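PDB 2EIH: alcohol dehydrogenase, which probably works as a zinc-containing, nicotinamide-dependent oxidoreductase of the medium-chain alcohol dehydrogenase family. Local coordinates for residues A[315-320]-A[326-331]. Residues are numbered along the deposited sequence; the frame is centred on the assembly and turned at random.
Sequences QVLPLE and HRLLEE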
loop_
_atom_site.group_PDB
_atom_site.type_symbol
_atom_site.label_atom_id
_atom_site.label_comp_id
_atom_site.label_asym_id
_atom_site.label_seq_id
_atom_site.Cartn_x
_atom_site.Cartn_y
_atom_site.Cartn_z
ATOM N N GLN A 315 -9.514 22.793 30.341
ATOM C CA GLN A 315 -10.047 23.983 31.003
ATOM C C GLN A 315 -10.963 24.770 30.051
ATOM O O GLN A 315 -10.777 24.745 28.832
ATOM C CB GLN A 315 -8.884 24.871 31.491
ATOM C CG GLN A 315 -9.283 26.030 32.435
ATOM C CD GLN A 315 -8.083 26.604 33.224
ATOM O OE1 GLN A 315 -8.159 27.687 33.819
ATOM N NE2 GLN A 315 -6.979 25.863 33.236
ATOM N N VAL A 316 -11.972 25.433 30.609
ATOM C CA VAL A 316 -12.879 26.248 29.813
ATOM C C VAL A 316 -12.745 27.697 30.277
ATOM O O VAL A 316 -12.596 27.959 31.465
ATOM C CB VAL A 316 -14.373 25.789 29.945
ATOM C CG1 VAL A 316 -14.565 24.414 29.331
ATOM C CG2 VAL A 316 -14.814 25.792 31.421
ATOM N N LEU A 317 -12.780 28.631 29.337
ATOM C CA LEU A 317 -12.660 30.045 29.665
ATOM C C LEU A 317 -13.657 30.832 28.828
ATOM O O LEU A 317 -14.030 30.418 27.730
ATOM C CB LEU A 317 -11.250 30.584 29.338
ATOM C CG LEU A 317 -9.985 30.276 30.150
ATOM C CD1 LEU A 317 -10.147 30.764 31.592
ATOM C CD2 LEU A 317 -9.715 28.790 30.128
ATOM N N PRO A 318 -14.132 31.966 29.351
ATOM C CA PRO A 318 -15.070 32.744 28.544
ATOM C C PRO A 318 -14.295 33.340 27.364
ATOM O O PRO A 318 -13.095 33.593 27.468
ATOM C CB PRO A 318 -15.567 33.812 29.523
ATOM C CG PRO A 318 -14.432 33.927 30.506
ATOM C CD PRO A 318 -14.050 32.496 30.721
ATOM N N LEU A 319 -14.984 33.573 26.255
ATOM C CA LEU A 319 -14.353 34.123 25.061
ATOM C C LEU A 319 -13.477 35.346 25.320
ATOM O O LEU A 319 -12.378 35.455 24.768
ATOM C CB LEU A 319 -15.418 34.467 24.012
ATOM C CG LEU A 319 -14.998 34.974 22.619
ATOM C CD1 LEU A 319 -14.816 36.469 22.630
ATOM C CD2 LEU A 319 -13.729 34.264 22.168
ATOM N N GLU A 320 -13.962 36.254 26.161
ATOM C CA GLU A 320 -13.238 37.477 26.482
ATOM C C GLU A 320 -11.945 37.243 27.238
ATOM O O GLU A 320 -11.225 38.185 27.533
ATOM C CB GLU A 320 -14.134 38.429 27.288
ATOM C CG GLU A 320 -14.766 37.803 28.522
ATOM C CD GLU A 320 -16.172 37.282 28.261
ATOM O OE1 GLU A 320 -16.428 36.780 27.146
ATOM O OE2 GLU A 320 -17.013 37.360 29.179
ATOM N N HIS A 326 -4.258 31.803 26.239
ATOM C CA HIS A 326 -2.997 31.591 25.532
ATOM C C HIS A 326 -1.852 31.382 26.511
ATOM O O HIS A 326 -0.849 30.755 26.173
ATOM C CB HIS A 326 -2.660 32.769 24.613
ATOM C CG HIS A 326 -3.255 32.653 23.237
ATOM N ND1 HIS A 326 -2.567 33.053 22.107
ATOM C CD2 HIS A 326 -4.459 32.231 22.822
ATOM C CE1 HIS A 326 -3.339 32.877 21.052
ATOM N NE2 HIS A 326 -4.494 32.380 21.447
ATOM N N ARG A 327 -1.998 31.913 27.722
ATOM C CA ARG A 327 -0.967 31.748 28.740
ATOM C C ARG A 327 -0.961 30.281 29.174
ATOM O O ARG A 327 0.076 29.614 29.155
ATOM C CB ARG A 327 -1.264 32.653 29.935
ATOM C CG ARG A 327 -0.258 32.536 31.055
ATOM C CD ARG A 327 -0.641 33.399 32.240
ATOM N NE ARG A 327 -0.604 32.602 33.459
ATOM C CZ ARG A 327 -1.551 31.744 33.817
ATOM N NH1 ARG A 327 -2.621 31.580 33.051
ATOM N NH2 ARG A 327 -1.421 31.032 34.927
ATOM N N LEU A 328 -2.137 29.786 29.551
ATOM C CA LEU A 328 -2.301 28.402 29.971
ATOM C C LEU A 328 -1.725 27.414 28.977
ATOM O O LEU A 328 -1.137 26.401 29.355
ATOM C CB LEU A 328 -3.778 28.074 30.151
ATOM C CG LEU A 328 -4.467 28.572 31.407
ATOM C CD1 LEU A 328 -5.951 28.317 31.285
ATOM C CD2 LEU A 328 -3.890 27.863 32.620
ATOM N N LEU A 329 -1.915 27.705 27.700
ATOM C CA LEU A 329 -1.441 26.828 26.643
ATOM C C LEU A 329 0.056 26.919 26.422
ATOM O O LEU A 329 0.718 25.913 26.186
ATOM C CB LEU A 329 -2.169 27.150 25.340
ATOM C CG LEU A 329 -1.896 26.169 24.207
ATOM C CD1 LEU A 329 -2.268 24.753 24.638
ATOM C CD2 LEU A 329 -2.705 26.590 22.993
ATOM N N GLU A 330 0.591 28.130 26.500
ATOM C CA GLU A 330 2.015 28.323 26.299
ATOM C C GLU A 330 2.876 27.644 27.350
ATOM O O GLU A 330 4.015 27.263 27.067
ATOM C CB GLU A 330 2.346 29.812 26.253
ATOM C CG GLU A 330 1.897 30.489 24.975
ATOM C CD GLU A 330 2.507 31.862 24.819
ATOM O OE1 GLU A 330 2.246 32.733 25.680
ATOM O OE2 GLU A 330 3.251 32.066 23.836
ATOM N N GLU A 331 2.340 27.490 28.556
ATOM C CA GLU A 331 3.087 26.854 29.638
ATOM C C GLU A 331 2.920 25.329 29.703
ATOM O O GLU A 331 3.447 24.682 30.611
ATOM C CB GLU A 331 2.696 27.482 30.983
ATOM C CG GLU A 331 1.330 27.072 31.524
ATOM C CD GLU A 331 0.952 27.810 32.818
ATOM O OE1 GLU A 331 0.059 27.324 33.553
ATOM O OE2 GLU A 331 1.538 28.883 33.091
#
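Leu328 reaches from its helix toward the strand and sets one methyl, CD1, on the flat face of the Gln315 side-chain amide. That methyl sits over the face just past CD, between the oxygen and the nitrogen: Leu328 CD1 is 3.3 Å from Gln315 NE2, with Gln315 CD and OE1 barely farther, and about 3.1 Å above the amide plane. The second methyl, CD2, lies beyond the nitrogen end, 3.7 Å from Gln315 NE2. Gln315 has CG anti to the backbone N (chi1 -169°) and an extended chain beyond it, which carries the amide out from the strand to the leucine; the two side chains cross at about a right angle. The interaction is van der Waals packing of a methyl against an amide face. Leu317, two residues along the same side of the strand, adds a lighter apolar touch, its CD2 4.0 Å from Leu328 CD1. An alanine in place of Gln315 would probably leave Leu328 CD1 without the flat surface it rests on and open a gap between helix and strand. This small contact, away from the zinc, lies within a beta-alpha-beta unit, joining its first strand to the crossover helix: strand 313-318 pairs in parallel with strand 337-341, helix 322-330 forms the crossover, and His326 and Leu329 of the same helix touch helix 41-48.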